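Local atomic coordinates of DUF3863 domain-containing protein (Parabacteroides distasonis, PDB entry 3LM3), a protein that is of unknown function but is probably a carbohydrate-active enzyme, a glycoside hydrolase or deacetylase. Residues Arg60-Thr65 and Leu298-Met303; His264-His269 and Glu312-Thr317; Asn284-Gln289 and Lys304-Gly309. One frame throughout, in Å; residues are numbered along the deposited sequence.

Contact 1: Arg60-Thr65 and Leu298-Met303; sequences REAFAT and LICDAM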
ATOM      1  N   ARG A  60     -12.085 -11.606 -11.490  1.00  8.46           N
ATOM      2  CA  ARG A  60     -11.830 -10.609 -12.544  1.00  7.78           C
ATOM      3  C   ARG A  60     -13.127 -10.097 -13.172  1.00  9.65           C
ATOM      4  O   ARG A  60     -13.246  -8.932 -13.462  1.00 10.75           O
ATOM      5  CB  ARG A  60     -10.899 -11.152 -13.637  1.00 10.33           C
ATOM      6  CG  ARG A  60     -10.463 -10.233 -14.812  1.00 14.98           C
ATOM      7  CD  ARG A  60      -9.812  -9.077 -14.238  1.00 18.22           C
ATOM      8  NE  ARG A  60      -9.245  -8.052 -15.123  1.00 13.53           N
ATOM      9  CZ  ARG A  60      -9.906  -7.065 -15.712  1.00 10.98           C
ATOM     10  NH1 ARG A  60     -11.238  -7.063 -15.761  1.00 12.85           N
ATOM     11  NH2 ARG A  60      -9.229  -6.069 -16.217  1.00  8.31           N
ATOM     12  N   GLU A  61     -14.071 -10.994 -13.396  1.00  9.30           N
ATOM     13  CA  GLU A  61     -15.361 -10.615 -13.938  1.00  9.97           C
ATOM     14  C   GLU A  61     -16.131  -9.701 -12.984  1.00  9.29           C
ATOM     15  O   GLU A  61     -16.761  -8.733 -13.397  1.00 10.37           O
ATOM     16  CB  GLU A  61     -16.129 -11.895 -14.350  1.00 10.54           C
ATOM     17  CG  GLU A  61     -15.407 -12.565 -15.568  1.00 15.74           C
ATOM     18  CD  GLU A  61     -15.993 -13.853 -16.131  1.00 30.87           C
ATOM     19  OE1 GLU A  61     -16.754 -14.525 -15.411  1.00 28.20           O
ATOM     20  OE2 GLU A  61     -15.616 -14.181 -17.305  1.00 27.04           O
ATOM     21  N   ALA A  62     -16.024  -9.972 -11.682  1.00  8.70           N
ATOM     22  CA  ALA A  62     -16.630  -9.113 -10.685  1.00  9.62           C
ATOM     23  C   ALA A  62     -16.037  -7.691 -10.769  1.00  9.14           C
ATOM     24  O   ALA A  62     -16.750  -6.679 -10.730  1.00  9.25           O
ATOM     25  CB  ALA A  62     -16.450  -9.715  -9.277  1.00  9.14           C
ATOM     26  N   PHE A  63     -14.704  -7.626 -10.877  1.00  8.05           N
ATOM     27  CA  PHE A  63     -13.980  -6.351 -11.012  1.00  7.18           C
ATOM     28  C   PHE A  63     -14.410  -5.532 -12.221  1.00  7.00           C
ATOM     29  O   PHE A  63     -14.483  -4.312 -12.139  1.00  8.04           O
ATOM     30  CB  PHE A  63     -12.482  -6.634 -11.063  1.00  7.23           C
ATOM     31  CG  PHE A  63     -11.618  -5.440 -11.400  1.00  7.22           C
ATOM     32  CD1 PHE A  63     -11.226  -4.556 -10.414  1.00  8.30           C
ATOM     33  CD2 PHE A  63     -11.171  -5.226 -12.692  1.00 10.31           C
ATOM     34  CE1 PHE A  63     -10.386  -3.449 -10.724  1.00  8.22           C
ATOM     35  CE2 PHE A  63     -10.359  -4.162 -12.992  1.00 10.58           C
ATOM     36  CZ  PHE A  63      -9.964  -3.279 -12.020  1.00  9.96           C
ATOM     37  N   ALA A  64     -14.720  -6.206 -13.324  1.00  7.83           N
ATOM     38  CA  ALA A  64     -15.116  -5.526 -14.535  1.00  9.01           C
ATOM     39  C   ALA A  64     -16.529  -4.963 -14.487  1.00 10.33           C
ATOM     40  O   ALA A  64     -16.902  -4.191 -15.386  1.00  9.97           O
ATOM     41  CB  ALA A  64     -14.986  -6.487 -15.709  1.00  8.01           C
ATOM     42  N   THR A  65     -17.326  -5.336 -13.479  1.00 10.16           N
ATOM     43  CA  THR A  65     -18.719  -4.839 -13.393  1.00 11.27           C
ATOM     44  C   THR A  65     -18.757  -3.322 -13.335  1.00 10.38           C
ATOM     45  O   THR A  65     -18.160  -2.718 -12.473  1.00 10.84           O
ATOM     46  CB  THR A  65     -19.396  -5.365 -12.094  1.00 14.03           C
ATOM     47  OG1 THR A  65     -19.232  -6.775 -12.027  1.00 19.21           O
ATOM     48  CG2 THR A  65     -20.894  -5.023 -12.057  1.00 14.37           C
ATOM     49  N   LEU A 298     -19.761 -14.516  -1.802  1.00 10.80           N
ATOM     50  CA  LEU A 298     -19.459 -13.433  -0.870  1.00 11.27           C
ATOM     51  C   LEU A 298     -18.348 -12.526  -1.405  1.00 10.30           C
ATOM     52  O   LEU A 298     -18.505 -11.306  -1.414  1.00  9.85           O
ATOM     53  CB  LEU A 298     -19.111 -13.987   0.503  1.00 13.36           C
ATOM     54  CG  LEU A 298     -18.805 -12.926   1.564  1.00 15.74           C
ATOM     55  CD1 LEU A 298     -20.053 -12.128   1.964  1.00 22.42           C
ATOM     56  CD2 LEU A 298     -18.174 -13.540   2.809  1.00 19.11           C
ATOM     57  N   ILE A 299     -17.224 -13.103  -1.829  1.00  9.03           N
ATOM     58  CA  ILE A 299     -16.070 -12.309  -2.226  1.00  8.73           C
ATOM     59  C   ILE A 299     -16.325 -11.623  -3.567  1.00  9.03           C
ATOM     60  O   ILE A 299     -15.989 -10.457  -3.725  1.00  8.24           O
ATOM     61  CB  ILE A 299     -14.774 -13.164  -2.184  1.00  9.95           C
ATOM     62  CG1 ILE A 299     -14.519 -13.620  -0.741  1.00 10.23           C
ATOM     63  CG2 ILE A 299     -13.553 -12.417  -2.735  1.00 10.46           C
ATOM     64  CD1 ILE A 299     -14.301 -12.478   0.231  1.00 14.22           C
ATOM     65  N   CYS A 300     -16.943 -12.323  -4.502  1.00  9.00           N
ATOM     66  CA  CYS A 300     -17.314 -11.667  -5.756  1.00  8.03           C
ATOM     67  C   CYS A 300     -18.366 -10.579  -5.564  1.00  9.14           C
ATOM     68  O   CYS A 300     -18.275  -9.517  -6.213  1.00  9.11           O
ATOM     69  CB  CYS A 300     -17.708 -12.691  -6.804  1.00  9.34           C
ATOM     70  SG  CYS A 300     -16.336 -13.708  -7.401  1.00 12.20           S
ATOM     71  N   ASP A 301     -19.353 -10.797  -4.688  1.00  9.07           N
ATOM     72  CA  ASP A 301     -20.306  -9.730  -4.378  1.00  8.30           C
ATOM     73  C   ASP A 301     -19.601  -8.522  -3.752  1.00  7.74           C
ATOM     74  O   ASP A 301     -19.923  -7.388  -4.063  1.00  7.90           O
ATOM     75  CB  ASP A 301     -21.414 -10.208  -3.422  1.00  9.64           C
ATOM     76  CG  ASP A 301     -22.457 -11.079  -4.100  1.00 15.43           C
ATOM     77  OD1 ASP A 301     -22.484 -11.189  -5.350  1.00 14.11           O
ATOM     78  OD2 ASP A 301     -23.246 -11.681  -3.337  1.00 16.58           O
ATOM     79  N   ALA A 302     -18.644  -8.763  -2.869  1.00  7.10           N
ATOM     80  CA  ALA A 302     -17.897  -7.675  -2.269  1.00  7.23           C
ATOM     81  C   ALA A 302     -17.124  -6.882  -3.323  1.00  7.28           C
ATOM     82  O   ALA A 302     -17.099  -5.636  -3.305  1.00  7.58           O
ATOM     83  CB  ALA A 302     -16.932  -8.225  -1.188  1.00  8.15           C
HETATM   84  N   MSE A 303     -16.485  -7.594  -4.255  1.00  7.36           N
HETATM   85  CA  MSE A 303     -15.726  -6.922  -5.316  1.00  7.39           C
HETATM   86  C   MSE A 303     -16.651  -6.079  -6.174  1.00  7.42           C
HETATM   87  O   MSE A 303     -16.343  -4.933  -6.475  1.00  7.49           O
HETATM   88  CB  MSE A 303     -15.051  -7.981  -6.183  1.00  8.68           C
HETATM   89  CG  MSE A 303     -14.324  -7.441  -7.405  1.00  7.87           C
HETATM   90 SE   MSE A 303     -12.746  -6.365  -6.993  0.75  9.35          SE
HETATM   91  CE  MSE A 303     -11.499  -7.811  -6.616  1.00 13.33           C
TER
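A62 and C300 bring two helix backbones to 5.6 Å, CA to CA, where helix 53-64 runs beside helix 296-313. The short axes of the two segments come within 8.5 Å and point nearly the same way; they cross at -25°. No hydrogen bond spans them, and the contact is buried and apolar. The small A62 side chain suits this close approach. Its CB points at the other helix and lies 3.6 Å from the backbone atom C300 O. It also meets C300 CB at 4.1 Å. A62 CB also touches M303 CG, again at 3.6 Å. M303 is a selenomethionine. Its chi1 (175°) turns CG anti to the backbone N and sets it 3.5 Å from the backbone atom F63 N. The bend at chi2 then carries SE alongside F63. The two helices follow strands that are neighbours in the parallel sheet. Helix 53-64 comes after strand 21-29, helix 296-313 comes after strand 280-287 and the short helix 290-294, and these two strands pair in parallel. The order is consistent with the beta/alpha fold of the glycoside hydrolase/deacetylase clan. The selenium makes a Met-aromatic contact with F63 at the ring edge. M303 SE lies 5.5 Å from the centroid of the F63 ring, 86° off the ring normal, so neither face is used. Its nearest neighbour on F63 is CB, at 4.1 Å from SE. F63 CD2 lies over one face of the R60 guanidinium, near its rim. R60 in turn forms a salt bridge with D104. A62 O accepts from both T65 N and T65 OG1, which reach it from the same face of the carbonyl plane.

Contact 2: His264-His269 and Glu312-Thr317; sequences HTEAIH and ERWPDT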
ATOM      1  N   HIS A 264     -16.110   5.274   3.002  1.00  6.84           N
ATOM      2  CA  HIS A 264     -15.608   6.337   3.859  1.00  6.20           C
ATOM      3  C   HIS A 264     -14.102   6.533   3.665  1.00  5.96           C
ATOM      4  O   HIS A 264     -13.600   7.657   3.552  1.00  6.60           O
ATOM      5  CB  HIS A 264     -15.886   6.001   5.327  1.00  5.79           C
ATOM      6  CG  HIS A 264     -15.208   6.919   6.291  1.00  6.90           C
ATOM      7  ND1 HIS A 264     -15.751   8.130   6.648  1.00  9.23           N
ATOM      8  CD2 HIS A 264     -14.016   6.823   6.937  1.00  8.74           C
ATOM      9  CE1 HIS A 264     -14.935   8.732   7.496  1.00  8.99           C
ATOM     10  NE2 HIS A 264     -13.863   7.974   7.665  1.00  8.88           N
ATOM     11  N   THR A 265     -13.375   5.416   3.650  1.00  6.34           N
ATOM     12  CA  THR A 265     -11.932   5.477   3.496  1.00  6.22           C
ATOM     13  C   THR A 265     -11.566   6.027   2.135  1.00  6.90           C
ATOM     14  O   THR A 265     -10.660   6.886   2.028  1.00  6.95           O
ATOM     15  CB  THR A 265     -11.297   4.121   3.759  1.00  6.61           C
ATOM     16  OG1 THR A 265     -11.627   3.679   5.097  1.00  7.79           O
ATOM     17  CG2 THR A 265      -9.791   4.181   3.614  1.00  6.76           C
ATOM     18  N   GLU A 266     -12.275   5.595   1.093  1.00  6.23           N
ATOM     19  CA  GLU A 266     -12.018   6.185  -0.226  1.00  6.14           C
ATOM     20  C   GLU A 266     -12.297   7.668  -0.265  1.00  6.77           C
ATOM     21  O   GLU A 266     -11.593   8.424  -0.938  1.00  7.43           O
ATOM     22  CB  GLU A 266     -12.783   5.475  -1.332  1.00  6.08           C
ATOM     23  CG  GLU A 266     -12.347   4.064  -1.510  1.00  7.42           C
ATOM     24  CD  GLU A 266     -12.902   3.445  -2.756  1.00  8.63           C
ATOM     25  OE1 GLU A 266     -14.107   3.686  -3.089  1.00  8.32           O
ATOM     26  OE2 GLU A 266     -12.169   2.704  -3.425  1.00  8.70           O
ATOM     27  N   ALA A 267     -13.326   8.117   0.466  1.00  6.83           N
ATOM     28  CA  ALA A 267     -13.701   9.530   0.450  1.00  7.03           C
ATOM     29  C   ALA A 267     -12.614  10.442   1.053  1.00  7.63           C
ATOM     30  O   ALA A 267     -12.526  11.609   0.688  1.00  8.02           O
ATOM     31  CB  ALA A 267     -15.034   9.750   1.155  1.00  7.84           C
ATOM     32  N   ILE A 268     -11.766   9.906   1.929  1.00  7.63           N
ATOM     33  CA  ILE A 268     -10.614  10.659   2.412  1.00  7.26           C
ATOM     34  C   ILE A 268      -9.792  11.188   1.235  1.00  6.65           C
ATOM     35  O   ILE A 268      -9.263  12.316   1.243  1.00  7.84           O
ATOM     36  CB  ILE A 268      -9.702   9.780   3.296  1.00  7.06           C
ATOM     37  CG1 ILE A 268     -10.464   9.255   4.509  1.00  7.23           C
ATOM     38  CG2 ILE A 268      -8.393  10.506   3.724  1.00  8.97           C
ATOM     39  CD1 ILE A 268      -9.654   8.177   5.320  1.00  9.07           C
ATOM     40  N   HIS A 269      -9.698  10.356   0.201  1.00  6.83           N
ATOM     41  CA  HIS A 269      -8.903  10.613  -0.990  1.00  7.53           C
ATOM     42  C   HIS A 269      -9.667  11.265  -2.118  1.00  7.86           C
ATOM     43  O   HIS A 269      -9.143  12.134  -2.813  1.00  8.05           O
ATOM     44  CB  HIS A 269      -8.300   9.283  -1.433  1.00  6.94           C
ATOM     45  CG  HIS A 269      -7.413   8.727  -0.388  1.00  7.04           C
ATOM     46  ND1 HIS A 269      -6.105   9.146  -0.261  1.00  7.33           N
ATOM     47  CD2 HIS A 269      -7.683   7.984   0.707  1.00  7.45           C
ATOM     48  CE1 HIS A 269      -5.591   8.627   0.835  1.00  7.11           C
ATOM     49  NE2 HIS A 269      -6.529   7.916   1.444  1.00  6.40           N
ATOM     50  N   GLU A 312     -20.210   4.741  -8.855  1.00  8.80           N
ATOM     51  CA  GLU A 312     -21.453   5.476  -8.683  1.00 10.85           C
ATOM     52  C   GLU A 312     -21.193   6.853  -8.082  1.00 10.44           C
ATOM     53  O   GLU A 312     -21.729   7.867  -8.560  1.00 11.32           O
ATOM     54  CB  GLU A 312     -22.414   4.699  -7.800  1.00 12.31           C
ATOM     55  CG  GLU A 312     -23.731   5.390  -7.519  1.00 18.70           C
ATOM     56  CD  GLU A 312     -24.655   4.491  -6.725  1.00 31.97           C
ATOM     57  OE1 GLU A 312     -25.169   3.514  -7.313  1.00 42.82           O
ATOM     58  OE2 GLU A 312     -24.836   4.745  -5.514  1.00 33.01           O
ATOM     59  N   ARG A 313     -20.338   6.907  -7.065  1.00  8.33           N
ATOM     60  CA  ARG A 313     -20.097   8.145  -6.342  1.00  8.74           C
ATOM     61  C   ARG A 313     -19.077   9.047  -7.030  1.00  8.83           C
ATOM     62  O   ARG A 313     -19.196  10.269  -6.973  1.00 10.05           O
ATOM     63  CB  ARG A 313     -19.684   7.804  -4.921  1.00  9.16           C
ATOM     64  CG  ARG A 313     -19.475   8.986  -4.034  1.00  9.97           C
ATOM     65  CD  ARG A 313     -19.465   8.559  -2.595  1.00  9.39           C
ATOM     66  NE  ARG A 313     -19.046   9.624  -1.704  1.00  9.33           N
ATOM     67  CZ  ARG A 313     -18.844   9.478  -0.391  1.00  8.71           C
ATOM     68  NH1 ARG A 313     -19.106   8.314   0.207  1.00 11.31           N
ATOM     69  NH2 ARG A 313     -18.369  10.493   0.330  1.00  8.90           N
ATOM     70  N   TRP A 314     -18.082   8.431  -7.667  1.00  8.65           N
ATOM     71  CA  TRP A 314     -16.983   9.121  -8.329  1.00  8.13           C
ATOM     72  C   TRP A 314     -16.840   8.547  -9.743  1.00  7.92           C
ATOM     73  O   TRP A 314     -15.993   7.701 -10.010  1.00  8.33           O
ATOM     74  CB  TRP A 314     -15.680   8.963  -7.524  1.00  7.93           C
ATOM     75  CG  TRP A 314     -15.742   9.522  -6.116  1.00  6.39           C
ATOM     76  CD1 TRP A 314     -15.725  10.842  -5.730  1.00  7.18           C
ATOM     77  CD2 TRP A 314     -15.828   8.754  -4.907  1.00  6.82           C
ATOM     78  NE1 TRP A 314     -15.799  10.935  -4.357  1.00  7.50           N
ATOM     79  CE2 TRP A 314     -15.850   9.669  -3.832  1.00  7.24           C
ATOM     80  CE3 TRP A 314     -15.865   7.376  -4.620  1.00  7.35           C
ATOM     81  CZ2 TRP A 314     -15.904   9.242  -2.493  1.00  7.86           C
ATOM     82  CZ3 TRP A 314     -15.930   6.963  -3.298  1.00  9.23           C
ATOM     83  CH2 TRP A 314     -15.932   7.898  -2.249  1.00  9.01           C
ATOM     84  N   PRO A 315     -17.729   8.962 -10.656  1.00  9.02           N
ATOM     85  CA  PRO A 315     -17.850   8.271 -11.943  1.00  9.06           C
ATOM     86  C   PRO A 315     -16.663   8.338 -12.863  1.00  9.76           C
ATOM     87  O   PRO A 315     -16.525   7.455 -13.720  1.00 11.70           O
ATOM     88  CB  PRO A 315     -19.085   8.914 -12.593  1.00 10.26           C
ATOM     89  CG  PRO A 315     -19.519   9.965 -11.718  1.00 13.63           C
ATOM     90  CD  PRO A 315     -18.840   9.893 -10.411  1.00 11.44           C
ATOM     91  N   ASP A 316     -15.778   9.317 -12.666  1.00  9.42           N
ATOM     92  CA  ASP A 316     -14.613   9.408 -13.542  1.00 11.70           C
ATOM     93  C   ASP A 316     -13.370   8.725 -12.955  1.00  9.67           C
ATOM     94  O   ASP A 316     -12.281   8.863 -13.511  1.00 10.93           O
ATOM     95  CB  ASP A 316     -14.330  10.863 -13.935  1.00 14.80           C
ATOM     96  CG  ASP A 316     -15.447  11.478 -14.810  1.00 23.40           C
ATOM     97  OD1 ASP A 316     -16.108  10.743 -15.594  1.00 23.66           O
ATOM     98  OD2 ASP A 316     -15.651  12.715 -14.730  1.00 30.13           O
ATOM     99  N   THR A 317     -13.528   8.002 -11.850  1.00  8.60           N
ATOM    100  CA  THR A 317     -12.405   7.258 -11.276  1.00  8.58           C
ATOM    101  C   THR A 317     -11.821   6.294 -12.286  1.00  9.34           C
ATOM    102  O   THR A 317     -12.549   5.564 -12.957  1.00  9.31           O
ATOM    103  CB  THR A 317     -12.835   6.450 -10.044  1.00  7.56           C
ATOM    104  OG1 THR A 317     -13.421   7.339  -9.077  1.00  9.97           O
ATOM    105  CG2 THR A 317     -11.677   5.688  -9.388  1.00  8.93           C
TER
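R313 sends its CG directly opposite its own nitrogen (chi1 -177°) and stays extended to NE, while W314 turns its CG to the side of its backbone N (chi1 -60°); together they bring a guanidinium and an indole to A267. R313 CG sits over the centre of the W314 ring, 3.6 Å above its plane, so the arginine chain runs across the indole. R313 NH2 reaches A267 CB at 3.5 Å. The six-membered ring of W314 comes obliquely against the helix backbone: W314 CZ2 is 3.7 Å from A267 CA. CZ3 of W314 lies 3.8 Å from E266 OE1, with carboxylate and ring planes 75° apart. The polar ends have other partners. D271 takes a salt bridge from R313 NH2 through one oxygen and a hydrogen bond from W314 NE1 through the other, which should fix the rotation of both groups. E266 OE1 is bonded to T310 OG1. W314 is also the first residue to leave helical geometry after helix 296-313. It opens a type I beta turn to T317, in which T317 N and T317 OG1 both bond to W314 O. This is the helix-to-strand connection of a beta-alpha-beta unit, leading into strand 318-320 and packed against helix 255-277.

Contact 3: Asn284-Gln289 and Lys304-Gly309; sequences NIWEAQ and KMWVTG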
ATOM      1  N   ASN A 284      -5.322  -1.096  -3.345  1.00  6.70           N
ATOM      2  CA  ASN A 284      -5.905  -2.263  -2.679  1.00  6.53           C
ATOM      3  C   ASN A 284      -5.300  -3.529  -3.247  1.00  7.90           C
ATOM      4  O   ASN A 284      -4.854  -3.570  -4.390  1.00  8.04           O
ATOM      5  CB  ASN A 284      -7.421  -2.262  -2.843  1.00  6.93           C
ATOM      6  CG  ASN A 284      -8.172  -2.886  -1.669  1.00  7.25           C
ATOM      7  OD1 ASN A 284      -7.589  -3.472  -0.756  1.00  7.72           O
ATOM      8  ND2 ASN A 284      -9.514  -2.728  -1.699  1.00  8.02           N
ATOM      9  N   ILE A 285      -5.243  -4.551  -2.402  1.00  7.94           N
ATOM     10  CA  ILE A 285      -4.704  -5.876  -2.749  1.00  6.90           C
ATOM     11  C   ILE A 285      -5.706  -6.906  -2.256  1.00  7.79           C
ATOM     12  O   ILE A 285      -6.049  -6.914  -1.071  1.00  8.74           O
ATOM     13  CB  ILE A 285      -3.320  -6.135  -2.162  1.00  7.53           C
ATOM     14  CG1 ILE A 285      -2.307  -5.122  -2.716  1.00  8.43           C
ATOM     15  CG2 ILE A 285      -2.872  -7.595  -2.462  1.00  8.69           C
ATOM     16  CD1 ILE A 285      -0.943  -5.109  -1.998  1.00 10.16           C
ATOM     17  N   TRP A 286      -6.210  -7.727  -3.155  1.00  7.50           N
ATOM     18  CA  TRP A 286      -7.120  -8.837  -2.857  1.00  6.65           C
ATOM     19  C   TRP A 286      -6.437 -10.133  -3.237  1.00  8.36           C
ATOM     20  O   TRP A 286      -6.063 -10.345  -4.399  1.00 10.00           O
ATOM     21  CB  TRP A 286      -8.413  -8.744  -3.657  1.00  8.52           C
ATOM     22  CG  TRP A 286      -9.355  -7.631  -3.294  1.00  7.27           C
ATOM     23  CD1 TRP A 286      -9.027  -6.316  -3.033  1.00  8.52           C
ATOM     24  CD2 TRP A 286     -10.773  -7.714  -3.113  1.00  6.24           C
ATOM     25  NE1 TRP A 286     -10.158  -5.606  -2.738  1.00  9.22           N
ATOM     26  CE2 TRP A 286     -11.239  -6.438  -2.763  1.00  7.11           C
ATOM     27  CE3 TRP A 286     -11.699  -8.763  -3.151  1.00  9.23           C
ATOM     28  CZ2 TRP A 286     -12.581  -6.174  -2.526  1.00  9.62           C
ATOM     29  CZ3 TRP A 286     -13.022  -8.481  -2.935  1.00 10.56           C
ATOM     30  CH2 TRP A 286     -13.452  -7.219  -2.615  1.00 10.94           C
ATOM     31  N   GLU A 287      -6.291 -11.047  -2.300  1.00  7.65           N
ATOM     32  CA  GLU A 287      -5.701 -12.330  -2.615  1.00  7.45           C
ATOM     33  C   GLU A 287      -6.739 -13.237  -3.259  1.00  8.46           C
ATOM     34  O   GLU A 287      -7.866 -13.347  -2.767  1.00  9.79           O
ATOM     35  CB  GLU A 287      -5.169 -12.973  -1.356  1.00  9.43           C
ATOM     36  CG  GLU A 287      -4.059 -12.200  -0.644  1.00 11.08           C
ATOM     37  CD  GLU A 287      -4.517 -11.004   0.186  1.00 13.48           C
ATOM     38  OE1 GLU A 287      -5.732 -10.814   0.464  1.00 10.73           O
ATOM     39  OE2 GLU A 287      -3.631 -10.268   0.655  1.00 12.36           O
ATOM     40  N   ALA A 288      -6.358 -13.850  -4.377  1.00  6.71           N
ATOM     41  CA  ALA A 288      -7.262 -14.745  -5.111  1.00  7.92           C
ATOM     42  C   ALA A 288      -7.820 -15.846  -4.208  1.00  7.84           C
ATOM     43  O   ALA A 288      -8.970 -16.260  -4.371  1.00  8.89           O
ATOM     44  CB  ALA A 288      -6.560 -15.344  -6.289  1.00  8.39           C
ATOM     45  N   GLN A 289      -7.008 -16.330  -3.281  1.00  7.02           N
ATOM     46  CA  GLN A 289      -7.429 -17.423  -2.404  1.00  6.79           C
ATOM     47  C   GLN A 289      -8.619 -17.065  -1.521  1.00  8.66           C
ATOM     48  O   GLN A 289      -9.227 -17.965  -0.908  1.00  7.03           O
ATOM     49  CB  GLN A 289      -6.265 -17.949  -1.567  1.00  9.20           C
ATOM     50  CG  GLN A 289      -5.555 -16.971  -0.632  1.00  9.98           C
ATOM     51  CD  GLN A 289      -6.345 -16.584   0.599  1.00 11.87           C
ATOM     52  OE1 GLN A 289      -6.908 -15.511   0.665  1.00 12.09           O
ATOM     53  NE2 GLN A 289      -6.399 -17.480   1.596  1.00  8.75           N
ATOM     54  N   LYS A 304     -17.785  -6.644  -6.593  1.00  7.46           N
ATOM     55  CA  LYS A 304     -18.764  -5.911  -7.389  0.50  8.96           C
ATOM     56  C   LYS A 304     -19.250  -4.665  -6.641  1.00  8.54           C
ATOM     57  O   LYS A 304     -19.395  -3.582  -7.226  1.00  9.37           O
ATOM     58  CB  LYS A 304     -19.969  -6.810  -7.740  0.50 10.30           C
ATOM     59  CG  LYS A 304     -19.665  -7.969  -8.673  0.50 14.26           C
ATOM     60  CD  LYS A 304     -20.907  -8.868  -8.879  0.50 13.95           C
ATOM     61  CE  LYS A 304     -20.587 -10.099  -9.744  0.50 16.67           C
ATOM     62  NZ  LYS A 304     -21.753 -11.031  -9.847  0.50 20.08           N
HETATM   63  N   MSE A 305     -19.517  -4.811  -5.346  1.00  7.33           N
HETATM   64  CA  MSE A 305     -20.033  -3.725  -4.552  0.50  7.99           C
HETATM   65  C   MSE A 305     -19.009  -2.574  -4.472  1.00  7.83           C
HETATM   66  O   MSE A 305     -19.334  -1.388  -4.650  1.00  7.51           O
HETATM   67  CB  MSE A 305     -20.352  -4.256  -3.158  0.50 11.22           C
HETATM   68  CG  MSE A 305     -21.319  -3.441  -2.426  0.50  7.84           C
HETATM   69 SE   MSE A 305     -21.791  -4.255  -0.750  0.38 12.12          SE
HETATM   70  CE  MSE A 305     -23.272  -5.355  -1.392  0.50 17.37           C
ATOM     71  N   TRP A 306     -17.759  -2.954  -4.200  1.00  7.00           N
ATOM     72  CA  TRP A 306     -16.684  -2.012  -4.091  1.00  6.76           C
ATOM     73  C   TRP A 306     -16.530  -1.203  -5.378  1.00  6.93           C
ATOM     74  O   TRP A 306     -16.521   0.043  -5.363  1.00  7.94           O
ATOM     75  CB  TRP A 306     -15.379  -2.752  -3.752  1.00  6.75           C
ATOM     76  CG  TRP A 306     -14.161  -1.834  -3.767  1.00  7.40           C
ATOM     77  CD1 TRP A 306     -14.055  -0.544  -3.271  1.00  7.46           C
ATOM     78  CD2 TRP A 306     -12.879  -2.163  -4.296  1.00  6.48           C
ATOM     79  NE1 TRP A 306     -12.795  -0.072  -3.473  1.00  8.37           N
ATOM     80  CE2 TRP A 306     -12.046  -1.032  -4.121  1.00  7.65           C
ATOM     81  CE3 TRP A 306     -12.366  -3.297  -4.940  1.00  7.26           C
ATOM     82  CZ2 TRP A 306     -10.715  -1.018  -4.530  1.00  8.12           C
ATOM     83  CZ3 TRP A 306     -11.045  -3.268  -5.351  1.00  9.70           C
ATOM     84  CH2 TRP A 306     -10.247  -2.132  -5.173  1.00  9.44           C
ATOM     85  N   VAL A 307     -16.397  -1.890  -6.506  1.00  7.06           N
ATOM     86  CA  VAL A 307     -16.181  -1.198  -7.783  1.00  6.70           C
ATOM     87  C   VAL A 307     -17.401  -0.385  -8.166  1.00  7.54           C
ATOM     88  O   VAL A 307     -17.282   0.794  -8.505  1.00  7.82           O
ATOM     89  CB  VAL A 307     -15.817  -2.221  -8.865  1.00  7.82           C
ATOM     90  CG1 VAL A 307     -15.802  -1.578 -10.282  1.00  8.72           C
ATOM     91  CG2 VAL A 307     -14.457  -2.882  -8.537  1.00  8.70           C
ATOM     92  N   THR A 308     -18.580  -0.988  -8.100  1.00  7.98           N
ATOM     93  CA  THR A 308     -19.801  -0.297  -8.478  0.50  7.86           C
ATOM     94  C   THR A 308     -20.061   0.920  -7.599  1.00  8.45           C
ATOM     95  O   THR A 308     -20.453   1.973  -8.087  1.00  8.52           O
ATOM     96  CB  THR A 308     -21.014  -1.227  -8.381  0.50  8.06           C
ATOM     97  OG1 THR A 308     -20.887  -2.275  -9.357  0.50  9.01           O
ATOM     98  CG2 THR A 308     -22.304  -0.446  -8.627  0.50  6.45           C
ATOM     99  N   GLY A 309     -19.822   0.786  -6.299  1.00  7.43           N
ATOM    100  CA  GLY A 309     -20.060   1.878  -5.383  1.00  7.55           C
ATOM    101  C   GLY A 309     -19.102   3.049  -5.598  1.00  7.36           C
ATOM    102  O   GLY A 309     -19.460   4.218  -5.509  1.00  8.58           O
TER
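N284 and W306 have the nearest CA atoms of strand 284-287 and helix 304-309, and these are still 10.9 Å apart. Side chains span the distance, the two indoles above all. W306 swings its indole out on the far side from its own N (chi1 174°). N284 comes from the opposite direction and places ND2 over one face of the W306 ring, toward the rim, 3.5 Å from CZ2. The amide stands nearly upright on the indole, with the planes 81° apart. N284 CB also touches W306 CH2, at 3.7 Å. W286 lies almost parallel to W306, at 13°, but the rings are slid apart and barely overlap. The five-membered ring of W286 and the six-membered ring of W306 have centroids 5.1 Å apart. W286 NE1 approaches W306 CZ3 to 3.6 Å. N284 ND2 lies at the edge of the W286 ring, but N284 ND2 and W286 NE1 are both donors and do not bond to each other. ND2 bonds instead to V244 O, and W306 NE1 to E266. The contact fills the layer between sheet and helix. N284 and W286 bond through their backbones to strand 21-29, W286 packs on I299 and A302 of helix 296-313, and W306 reaches V262 and M263 of helix 255-277.

All three contacts use helix 296-313, in the order 1, 3, 2 along its length. Contacts 1 and 3 are close neighbours, with centres about 6 Å apart. They touch directly: M303 N is 3.5 Å from W286 CH2, and T65 O is 3.4 Å from V307 CG1. Contacts 2 and 3 have centres about 14 Å apart and are joined by a probable hydrogen bond of 2.8 Å between E266 OE2 and W306 NE1. Contacts 1 and 2 do not meet; their nearest atoms are about 9 Å apart. The helix thus meets helix 53-64, strand 280-287 and helix 255-277 in one continuous packing region. No catalytic residue is established here.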